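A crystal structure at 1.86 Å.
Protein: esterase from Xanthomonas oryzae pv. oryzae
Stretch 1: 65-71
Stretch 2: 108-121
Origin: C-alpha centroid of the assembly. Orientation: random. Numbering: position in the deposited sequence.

Stretch 1 (65-71) GVLLIPG
Stretch 2 (108-121) PLVTRLASQGYVVV

A recurring motif in α/β proteins is a strand that pairs with the strand following a helix while one of its side chains reaches back to the helix itself. The esterase from Xanthomonas oryzae pv. oryzae offers a compact example. Residues 65-71 form an extended strand; residues 108-114 are helical, with a wider π-type turn at 109-114 (Ala114 N to Leu109 O, 3.0 Å). A type I turn from Ala114 to Gly117 then leads into strand 119-121. Gly117, at phi/psi 102/7, adopts backbone angles at which a CB would jam against the preceding carbonyl oxygen.

The two strands run antiparallel, at 178°, with axes 4.7 Å apart. Leu68 and Val120 form the hydrogen-bonded pair (CA to CA, 5.0 Å): Leu68 N donates to Val120 O at 2.8 Å, and Val120 N to Leu68 O at 3.1 Å. Leu67 and Val121 form the neighbouring non-hydrogen-bonded pair, their CA atoms 4.6 Å apart. Here Leu67 (chi1 t, chi2 p) sets CD1 3.6 Å from CG2 of Val121 (t), an apolar van der Waals contact between buried side chains.

Leu68, which buries the most surface, shares its face with Val120 (t), their CB atoms 4.0 Å apart. The m,t rotamer of Leu68 carries its CD1 to 3.7 Å from Leu109 CB and 3.9 Å from Val110 CG2, while Leu68 CB lies 3.9 Å from Ala114 CB. These contacts too are apolar and buried. The Leu68 side chain thus provides most of the link from strand to helix; the strand and helix axes cross at -38° and approach to 9.5 Å.

Pro70, second in buried area, has no amide hydrogen to extend the ladder and packs instead through its C-gamma-endo ring. Pro70 CB sits 3.2 Å from Ala114 O, its CG 3.8 Å from Gly117 C, and its CD 3.7 Å from CG2 of Val119 (t), fitting the ring against the turn and the start of the strand after it.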

ATOM      1  N   GLY A  65       7.887   1.784 -11.539  1.00  6.11           N
ATOM      2  CA  GLY A  65       8.163   2.106 -10.154  1.00  6.36           C
ATOM      3  C   GLY A  65       8.820   3.454  -9.986  1.00  7.03           C
ATOM      4  O   GLY A  65       9.193   4.096 -10.965  1.00  6.28           O
ATOM      5  N   VAL A  66       8.947   3.883  -8.735  1.00  6.31           N
ATOM      6  CA  VAL A  66       9.573   5.155  -8.418  1.00  4.90           C
ATOM      7  C   VAL A  66      10.805   4.867  -7.567  1.00  5.94           C
ATOM      8  O   VAL A  66      10.818   3.927  -6.774  1.00  5.33           O
ATOM      9  CB  VAL A  66       8.599   6.092  -7.642  1.00  5.43           C
ATOM     10  CG1 VAL A  66       8.117   5.417  -6.361  1.00  4.94           C
ATOM     11  CG2 VAL A  66       9.288   7.407  -7.319  1.00  4.35           C
ATOM     12  N   LEU A  67      11.847   5.666  -7.759  1.00  4.37           N
ATOM     13  CA  LEU A  67      13.085   5.507  -7.006  1.00  6.30           C
ATOM     14  C   LEU A  67      13.546   6.882  -6.549  1.00  5.33           C
ATOM     15  O   LEU A  67      13.762   7.769  -7.372  1.00  5.96           O
ATOM     16  CB  LEU A  67      14.166   4.862  -7.884  1.00  4.68           C
ATOM     17  CG  LEU A  67      15.613   4.878  -7.365  1.00  7.61           C
ATOM     18  CD1 LEU A  67      15.708   4.095  -6.063  1.00  6.98           C
ATOM     19  CD2 LEU A  67      16.538   4.273  -8.420  1.00  7.07           C
ATOM     20  N   LEU A  68      13.678   7.054  -5.238  1.00  5.20           N
ATOM     21  CA  LEU A  68      14.132   8.321  -4.668  1.00  4.79           C
ATOM     22  C   LEU A  68      15.537   8.091  -4.130  1.00  6.30           C
ATOM     23  O   LEU A  68      15.756   7.204  -3.302  1.00  6.58           O
ATOM     24  CB  LEU A  68      13.189   8.768  -3.544  1.00  4.93           C
ATOM     25  CG  LEU A  68      11.716   8.906  -3.947  1.00  4.27           C
ATOM     26  CD1 LEU A  68      10.887   9.357  -2.748  1.00  6.40           C
ATOM     27  CD2 LEU A  68      11.588   9.908  -5.089  1.00  5.27           C
ATOM     28  N   ILE A  69      16.489   8.884  -4.612  1.00  6.88           N
ATOM     29  CA  ILE A  69      17.883   8.741  -4.201  1.00  6.43           C
ATOM     30  C   ILE A  69      18.393   9.960  -3.448  1.00  6.08           C
ATOM     31  O   ILE A  69      18.336  11.082  -3.958  1.00  3.39           O
ATOM     32  CB  ILE A  69      18.793   8.521  -5.433  1.00  6.65           C
ATOM     33  CG1 ILE A  69      18.261   7.358  -6.273  1.00 10.47           C
ATOM     34  CG2 ILE A  69      20.226   8.248  -4.986  1.00  7.79           C
ATOM     35  CD1 ILE A  69      19.051   7.113  -7.552  1.00 11.49           C
ATOM     36  N   PRO A  70      18.900   9.757  -2.220  1.00  5.94           N
ATOM     37  CA  PRO A  70      19.422  10.867  -1.420  1.00  6.10           C
ATOM     38  C   PRO A  70      20.866  11.167  -1.812  1.00  5.90           C
ATOM     39  O   PRO A  70      21.548  10.321  -2.392  1.00  6.65           O
ATOM     40  CB  PRO A  70      19.319  10.335   0.004  1.00  7.71           C
ATOM     41  CG  PRO A  70      19.669   8.891  -0.185  1.00  8.47           C
ATOM     42  CD  PRO A  70      18.878   8.511  -1.430  1.00  6.60           C
ATOM     43  N   GLY A  71      21.319  12.373  -1.492  1.00  4.70           N
ATOM     44  CA  GLY A  71      22.683  12.766  -1.797  1.00  6.35           C
ATOM     45  C   GLY A  71      22.949  14.130  -1.192  1.00  7.67           C
ATOM     46  O   GLY A  71      22.009  14.828  -0.814  1.00  9.07           O
ATOM     47  N   PRO A 108       5.488  13.152   1.431  1.00  8.48           N
ATOM     48  CA  PRO A 108       6.255  12.700   2.596  1.00  7.75           C
ATOM     49  C   PRO A 108       7.390  11.717   2.299  1.00  7.53           C
ATOM     50  O   PRO A 108       8.349  11.631   3.066  1.00  6.45           O
ATOM     51  CB  PRO A 108       5.180  12.120   3.517  1.00  8.71           C
ATOM     52  CG  PRO A 108       4.128  11.647   2.560  1.00 10.57           C
ATOM     53  CD  PRO A 108       4.070  12.768   1.548  1.00  8.72           C
ATOM     54  N   LEU A 109       7.299  10.973   1.200  1.00  6.77           N
ATOM     55  CA  LEU A 109       8.376  10.043   0.876  1.00  6.24           C
ATOM     56  C   LEU A 109       9.644  10.845   0.611  1.00  5.97           C
ATOM     57  O   LEU A 109      10.749  10.408   0.927  1.00  6.59           O
ATOM     58  CB  LEU A 109       8.033   9.198  -0.351  1.00  5.84           C
ATOM     59  CG  LEU A 109       6.882   8.199  -0.189  1.00  5.36           C
ATOM     60  CD1 LEU A 109       6.794   7.345  -1.442  1.00  6.86           C
ATOM     61  CD2 LEU A 109       7.109   7.326   1.041  1.00  5.18           C
ATOM     62  N   VAL A 110       9.476  12.026   0.029  1.00  6.28           N
ATOM     63  CA  VAL A 110      10.609  12.897  -0.259  1.00  6.66           C
ATOM     64  C   VAL A 110      11.040  13.688   0.976  1.00  6.37           C
ATOM     65  O   VAL A 110      12.202  13.653   1.376  1.00  6.99           O
ATOM     66  CB  VAL A 110      10.270  13.919  -1.374  1.00  6.04           C
ATOM     67  CG1 VAL A 110      11.381  14.962  -1.485  1.00  7.36           C
ATOM     68  CG2 VAL A 110      10.086  13.203  -2.702  1.00  5.68           C
ATOM     69  N   THR A 111      10.088  14.391   1.578  1.00  6.87           N
ATOM     70  CA  THR A 111      10.363  15.247   2.727  1.00  6.13           C
ATOM     71  C   THR A 111      10.712  14.595   4.054  1.00  6.37           C
ATOM     72  O   THR A 111      11.449  15.177   4.848  1.00  7.16           O
ATOM     73  CB  THR A 111       9.184  16.219   2.976  1.00  6.67           C
ATOM     74  OG1 THR A 111       8.030  15.484   3.409  1.00  4.60           O
ATOM     75  CG2 THR A 111       8.839  16.965   1.701  1.00  4.70           C
ATOM     76  N   ARG A 112      10.200  13.394   4.307  1.00  5.92           N
ATOM     77  CA  ARG A 112      10.466  12.735   5.582  1.00  5.62           C
ATOM     78  C   ARG A 112      11.450  11.574   5.545  1.00  5.68           C
ATOM     79  O   ARG A 112      12.112  11.292   6.539  1.00  5.11           O
ATOM     80  CB  ARG A 112       9.156  12.219   6.180  1.00  7.67           C
ATOM     81  CG  ARG A 112       8.075  13.265   6.332  1.00  7.44           C
ATOM     82  CD  ARG A 112       8.449  14.312   7.363  1.00  9.86           C
ATOM     83  NE  ARG A 112       7.344  15.239   7.582  1.00 10.53           N
ATOM     84  CZ  ARG A 112       7.296  16.132   8.563  1.00 11.96           C
ATOM     85  NH1 ARG A 112       8.299  16.227   9.428  1.00 11.76           N
ATOM     86  NH2 ARG A 112       6.236  16.920   8.688  1.00 13.63           N
ATOM     87  N   LEU A 113      11.540  10.895   4.407  1.00  6.01           N
ATOM     88  CA  LEU A 113      12.413   9.733   4.300  1.00  6.57           C
ATOM     89  C   LEU A 113      13.654   9.911   3.424  1.00  5.89           C
ATOM     90  O   LEU A 113      14.781   9.810   3.915  1.00  5.62           O
ATOM     91  CB  LEU A 113      11.587   8.536   3.817  1.00  5.99           C
ATOM     92  CG  LEU A 113      10.476   8.111   4.792  1.00  7.44           C
ATOM     93  CD1 LEU A 113       9.587   7.067   4.145  1.00  7.48           C
ATOM     94  CD2 LEU A 113      11.098   7.568   6.079  1.00  7.00           C
ATOM     95  N   ALA A 114      13.456  10.171   2.136  1.00  5.10           N
ATOM     96  CA  ALA A 114      14.591  10.347   1.232  1.00  5.23           C
ATOM     97  C   ALA A 114      15.477  11.509   1.676  1.00  5.50           C
ATOM     98  O   ALA A 114      16.701  11.458   1.533  1.00  6.27           O
ATOM     99  CB  ALA A 114      14.097  10.585  -0.196  1.00  5.94           C
ATOM    100  N   SER A 115      14.854  12.552   2.215  1.00  5.03           N
ATOM    101  CA  SER A 115      15.588  13.733   2.661  1.00  6.75           C
ATOM    102  C   SER A 115      16.447  13.436   3.880  1.00  5.89           C
ATOM    103  O   SER A 115      17.289  14.250   4.266  1.00  5.65           O
ATOM    104  CB  SER A 115      14.618  14.858   3.005  1.00  6.17           C
ATOM    105  OG  SER A 115      13.895  14.545   4.184  1.00  9.82           O
ATOM    106  N   GLN A 116      16.223  12.277   4.491  1.00  6.20           N
ATOM    107  CA  GLN A 116      16.979  11.877   5.667  1.00  7.22           C
ATOM    108  C   GLN A 116      17.964  10.746   5.378  1.00  8.68           C
ATOM    109  O   GLN A 116      18.530  10.160   6.304  1.00  8.73           O
ATOM    110  CB  GLN A 116      16.025  11.461   6.792  1.00  7.87           C
ATOM    111  CG  GLN A 116      15.193  12.601   7.362  1.00  7.79           C
ATOM    112  CD  GLN A 116      16.036  13.775   7.841  1.00  9.61           C
ATOM    113  OE1 GLN A 116      17.145  13.598   8.353  1.00 10.04           O
ATOM    114  NE2 GLN A 116      15.503  14.984   7.693  1.00  8.98           N
ATOM    115  N   GLY A 117      18.157  10.428   4.101  1.00  7.89           N
ATOM    116  CA  GLY A 117      19.113   9.392   3.744  1.00  7.48           C
ATOM    117  C   GLY A 117      18.565   8.026   3.382  1.00  7.53           C
ATOM    118  O   GLY A 117      19.331   7.082   3.204  1.00  8.11           O
ATOM    119  N   TYR A 118      17.247   7.906   3.283  1.00  7.46           N
ATOM    120  CA  TYR A 118      16.643   6.631   2.922  1.00  6.87           C
ATOM    121  C   TYR A 118      16.431   6.525   1.417  1.00  5.87           C
ATOM    122  O   TYR A 118      15.846   7.415   0.806  1.00  6.53           O
ATOM    123  CB  TYR A 118      15.283   6.452   3.608  1.00  8.14           C
ATOM    124  CG  TYR A 118      15.344   6.233   5.101  1.00  8.67           C
ATOM    125  CD1 TYR A 118      15.471   7.306   5.981  1.00  7.80           C
ATOM    126  CD2 TYR A 118      15.276   4.945   5.633  1.00  8.04           C
ATOM    127  CE1 TYR A 118      15.525   7.103   7.358  1.00  7.60           C
ATOM    128  CE2 TYR A 118      15.333   4.729   7.009  1.00  8.88           C
ATOM    129  CZ  TYR A 118      15.456   5.812   7.863  1.00  8.48           C
ATOM    130  OH  TYR A 118      15.516   5.607   9.220  1.00  9.78           O
ATOM    131  N   VAL A 119      16.921   5.448   0.813  1.00  5.54           N
ATOM    132  CA  VAL A 119      16.689   5.238  -0.610  1.00  5.57           C
ATOM    133  C   VAL A 119      15.289   4.633  -0.613  1.00  6.04           C
ATOM    134  O   VAL A 119      15.029   3.661   0.099  1.00  7.32           O
ATOM    135  CB  VAL A 119      17.696   4.238  -1.221  1.00  5.44           C
ATOM    136  CG1 VAL A 119      17.306   3.910  -2.659  1.00  5.86           C
ATOM    137  CG2 VAL A 119      19.094   4.835  -1.196  1.00  8.27           C
ATOM    138  N   VAL A 120      14.379   5.218  -1.383  1.00  5.39           N
ATOM    139  CA  VAL A 120      13.009   4.730  -1.412  1.00  5.61           C
ATOM    140  C   VAL A 120      12.622   4.162  -2.769  1.00  6.41           C
ATOM    141  O   VAL A 120      12.792   4.815  -3.794  1.00  5.59           O
ATOM    142  CB  VAL A 120      12.013   5.856  -1.042  1.00  5.97           C
ATOM    143  CG1 VAL A 120      10.593   5.298  -0.981  1.00  6.83           C
ATOM    144  CG2 VAL A 120      12.392   6.473   0.294  1.00  3.65           C
ATOM    145  N   VAL A 121      12.103   2.939  -2.759  1.00  5.75           N
ATOM    146  CA  VAL A 121      11.676   2.277  -3.985  1.00  5.03           C
ATOM    147  C   VAL A 121      10.237   1.811  -3.838  1.00  4.74           C
ATOM    148  O   VAL A 121       9.891   1.147  -2.863  1.00  3.99           O
ATOM    149  CB  VAL A 121      12.535   1.037  -4.298  1.00  7.94           C
ATOM    150  CG1 VAL A 121      12.085   0.427  -5.624  1.00  7.45           C
ATOM    151  CG2 VAL A 121      14.004   1.416  -4.354  1.00  9.79           C
TER